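PDB 5TF3: putative membrane protein from Yersinia pestis CO92, which is of unknown function, belongs to the DUF1198 family and folds as a compact all-helical chain. Local coordinates for residues 68-73 with 120-125. Sequence-based numbering, arbitrary orientation.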
ATOM      1  N   PRO A  68      -4.164  12.528  -2.281  1.00 39.64           N
ATOM      2  CA  PRO A  68      -4.842  11.833  -3.384  1.00 34.03           C
ATOM      3  C   PRO A  68      -4.902  12.605  -4.695  1.00 39.48           C
ATOM      4  O   PRO A  68      -5.752  12.306  -5.543  1.00 42.80           O
ATOM      5  CB  PRO A  68      -6.245  11.598  -2.815  1.00 35.65           C
ATOM      6  CG  PRO A  68      -6.456  12.750  -1.904  1.00 42.26           C
ATOM      7  CD  PRO A  68      -5.116  13.005  -1.258  1.00 38.04           C
ATOM      8  N   SER A  69      -4.012  13.574  -4.902  1.00 38.53           N
ATOM      9  CA  SER A  69      -4.034  14.327  -6.152  1.00 40.98           C
ATOM     10  C   SER A  69      -3.689  13.412  -7.325  1.00 36.76           C
ATOM     11  O   SER A  69      -2.984  12.416  -7.166  1.00 32.81           O
ATOM     12  CB  SER A  69      -3.049  15.496  -6.089  1.00 40.98           C
ATOM     13  OG  SER A  69      -1.707  15.028  -6.141  1.00 40.10           O
ATOM     14  N   ASP A  70      -4.211  13.760  -8.514  1.00 33.48           N
ATOM     15  CA  ASP A  70      -3.958  12.963  -9.716  1.00 39.21           C
ATOM     16  C   ASP A  70      -2.468  12.805  -9.969  1.00 36.12           C
ATOM     17  O   ASP A  70      -2.000  11.722 -10.351  1.00 32.57           O
ATOM     18  CB  ASP A  70      -4.606  13.612 -10.949  1.00 41.91           C
ATOM     19  CG  ASP A  70      -6.098  13.327 -11.069  1.00 51.91           C
ATOM     20  OD1 ASP A  70      -6.632  12.530 -10.267  1.00 48.64           O
ATOM     21  OD2 ASP A  70      -6.739  13.893 -11.993  1.00 59.81           O
ATOM     22  N   GLU A  71      -1.715  13.888  -9.794  1.00 33.79           N
ATOM     23  CA  GLU A  71      -0.274  13.839  -9.999  1.00 35.50           C
ATOM     24  C   GLU A  71       0.379  12.832  -9.057  1.00 33.65           C
ATOM     25  O   GLU A  71       1.204  12.008  -9.483  1.00 33.61           O
ATOM     26  CB  GLU A  71       0.320  15.236  -9.810  1.00 44.28           C
ATOM     27  CG  GLU A  71       1.836  15.250  -9.659  1.00 59.17           C
ATOM     28  CD  GLU A  71       2.448  16.592 -10.018  1.00 73.63           C
ATOM     29  OE1 GLU A  71       1.727  17.437 -10.602  1.00 82.36           O
ATOM     30  OE2 GLU A  71       3.651  16.798  -9.726  1.00 74.25           O
ATOM     31  N   ASN A  72       0.014  12.865  -7.771  1.00 27.04           N
ATOM     32  CA  ASN A  72       0.650  11.948  -6.834  1.00 24.35           C
ATOM     33  C   ASN A  72       0.172  10.519  -7.058  1.00 28.24           C
ATOM     34  O   ASN A  72       0.958   9.569  -6.950  1.00 28.42           O
ATOM     35  CB  ASN A  72       0.386  12.398  -5.391  1.00 28.98           C
ATOM     36  CG  ASN A  72       1.234  11.636  -4.379  1.00 32.37           C
ATOM     37  OD1 ASN A  72       2.467  11.650  -4.440  1.00 32.11           O
ATOM     38  ND2 ASN A  72       0.577  10.964  -3.449  1.00 31.09           N
ATOM     39  N   VAL A  73      -1.108  10.342  -7.409  1.00 29.52           N
ATOM     40  CA  VAL A  73      -1.611   8.994  -7.648  1.00 25.26           C
ATOM     41  C   VAL A  73      -0.905   8.380  -8.849  1.00 25.14           C
ATOM     42  O   VAL A  73      -0.541   7.193  -8.840  1.00 27.16           O
ATOM     43  CB  VAL A  73      -3.148   9.013  -7.822  1.00 27.48           C
ATOM     44  CG1 VAL A  73      -3.647   7.676  -8.342  1.00 29.69           C
ATOM     45  CG2 VAL A  73      -3.837   9.316  -6.477  1.00 25.52           C
ATOM     46  N   LEU A 120     -11.325   3.506 -12.376  1.00 36.93           N
ATOM     47  CA  LEU A 120     -11.995   4.072 -13.541  1.00 40.81           C
ATOM     48  C   LEU A 120     -11.100   5.072 -14.273  1.00 40.45           C
ATOM     49  O   LEU A 120     -11.019   5.054 -15.505  1.00 36.26           O
ATOM     50  CB  LEU A 120     -13.296   4.736 -13.096  1.00 35.29           C
ATOM     51  CG  LEU A 120     -14.070   5.485 -14.171  1.00 49.14           C
ATOM     52  CD1 LEU A 120     -14.546   4.491 -15.220  1.00 52.31           C
ATOM     53  CD2 LEU A 120     -15.237   6.250 -13.554  1.00 51.95           C
ATOM     54  N   HIS A 121     -10.440   5.962 -13.528  1.00 35.76           N
ATOM     55  CA  HIS A 121      -9.677   7.056 -14.127  1.00 35.25           C
ATOM     56  C   HIS A 121      -8.361   6.570 -14.726  1.00 33.92           C
ATOM     57  O   HIS A 121      -7.952   7.042 -15.793  1.00 36.11           O
ATOM     58  CB  HIS A 121      -9.415   8.141 -13.071  1.00 37.59           C
ATOM     59  CG  HIS A 121      -8.764   9.389 -13.603  1.00 45.25           C
ATOM     60  ND1 HIS A 121      -9.485  10.439 -14.133  1.00 54.13           N
ATOM     61  CD2 HIS A 121      -7.462   9.762 -13.667  1.00 49.63           C
ATOM     62  CE1 HIS A 121      -8.657  11.399 -14.512  1.00 52.81           C
ATOM     63  NE2 HIS A 121      -7.424  11.018 -14.230  1.00 50.81           N
ATOM     64  N   PHE A 122      -7.684   5.630 -14.057  1.00 36.40           N
ATOM     65  CA  PHE A 122      -6.315   5.293 -14.415  1.00 41.68           C
ATOM     66  C   PHE A 122      -6.132   3.939 -15.077  1.00 44.13           C
ATOM     67  O   PHE A 122      -5.099   3.729 -15.709  1.00 38.44           O
ATOM     68  CB  PHE A 122      -5.412   5.312 -13.178  1.00 36.40           C
ATOM     69  CG  PHE A 122      -5.095   6.683 -12.678  1.00 40.34           C
ATOM     70  CD1 PHE A 122      -4.002   7.377 -13.179  1.00 41.76           C
ATOM     71  CD2 PHE A 122      -5.872   7.266 -11.681  1.00 35.24           C
ATOM     72  CE1 PHE A 122      -3.696   8.634 -12.707  1.00 42.33           C
ATOM     73  CE2 PHE A 122      -5.581   8.525 -11.210  1.00 37.69           C
ATOM     74  CZ  PHE A 122      -4.482   9.207 -11.712  1.00 41.43           C
ATOM     75  N   ASN A 123      -7.046   2.995 -14.909  1.00 47.16           N
ATOM     76  CA  ASN A 123      -6.719   1.692 -15.471  1.00 46.93           C
ATOM     77  C   ASN A 123      -7.580   1.456 -16.702  1.00 49.57           C
ATOM     78  O   ASN A 123      -8.788   1.230 -16.570  1.00 52.91           O
ATOM     79  CB  ASN A 123      -6.914   0.588 -14.433  1.00 47.39           C
ATOM     80  CG  ASN A 123      -5.899   0.691 -13.298  1.00 45.46           C
ATOM     81  OD1 ASN A 123      -4.706   0.839 -13.542  1.00 43.33           O
ATOM     82  ND2 ASN A 123      -6.368   0.638 -12.069  1.00 46.59           N
ATOM     83  N   PRO A 124      -7.011   1.533 -17.910  1.00 54.85           N
ATOM     84  CA  PRO A 124      -7.835   1.620 -19.123  1.00 65.97           C
ATOM     85  C   PRO A 124      -8.681   0.372 -19.321  1.00 81.56           C
ATOM     86  O   PRO A 124      -8.258  -0.744 -19.017  1.00 56.82           O
ATOM     87  CB  PRO A 124      -6.798   1.800 -20.242  1.00 59.55           C
ATOM     88  CG  PRO A 124      -5.494   1.328 -19.662  1.00 60.92           C
ATOM     89  CD  PRO A 124      -5.567   1.601 -18.197  1.00 55.62           C
ATOM     90  N   GLU A 125      -9.890   0.579 -19.841  1.00130.87           N
ATOM     91  CA  GLU A 125     -10.963  -0.411 -19.838  1.00139.37           C
ATOM     92  C   GLU A 125     -10.674  -1.684 -20.636  1.00141.09           C
ATOM     93  O   GLU A 125     -11.109  -2.761 -20.200  1.00148.55           O
ATOM     94  CB  GLU A 125     -12.273   0.234 -20.316  1.00144.62           C
ATOM     95  CG  GLU A 125     -12.125   1.313 -21.387  1.00146.03           C
ATOM     96  CD  GLU A 125     -12.737   2.639 -20.969  1.00145.14           C
ATOM     97  OE1 GLU A 125     -11.975   3.559 -20.591  1.00141.32           O
ATOM     98  OE2 GLU A 125     -13.983   2.759 -21.014  1.00147.53           O
TER
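The ring of Phe-122 meets the backbone of Asp-70 at its rim: CZ lies 3.8 Å from Asp-70 O, with the carbonyl oxygen near the ring plane. Val-73 comes in obliquely, its CG1 methyl 3.6 Å from Phe-122 CE2. On one face of the phenyl, His-121 CD2 of the same segment stands 3.3 Å above the plane, displaced toward the rim; the imidazole in turn receives Phe-122 CD2 at its edge, in plane.

A Val-73 chi1 of 169° turns CG1, rather than CG2, onto CE2 and CZ of the phenyl. The Asp-70 carboxylate approaches the imidazole obliquely, the two side chains crossing at about a right angle and their planes 27° apart, but OD2 stays 3.7 Å from His-121 NE2, too long for a hydrogen bond; any attraction is at most a weak electrostatic one, on the exposed side of the contact. No hydrogen bond joins the two segments.

Ser-69 N-caps helix 70-82, its OG accepting from Asn-72 N at 3.2 Å. The contact sets the first turn of helix 70-82 against the last turn of helix 108-122. Val-73 also packs on Phe-114 and Tyr-118 of the latter, while Phe-122 touches Glu-74 and Arg-77 of the former; just past the helix end, Asn-123 OD1 accepts a hydrogen bond from Arg-77 NE.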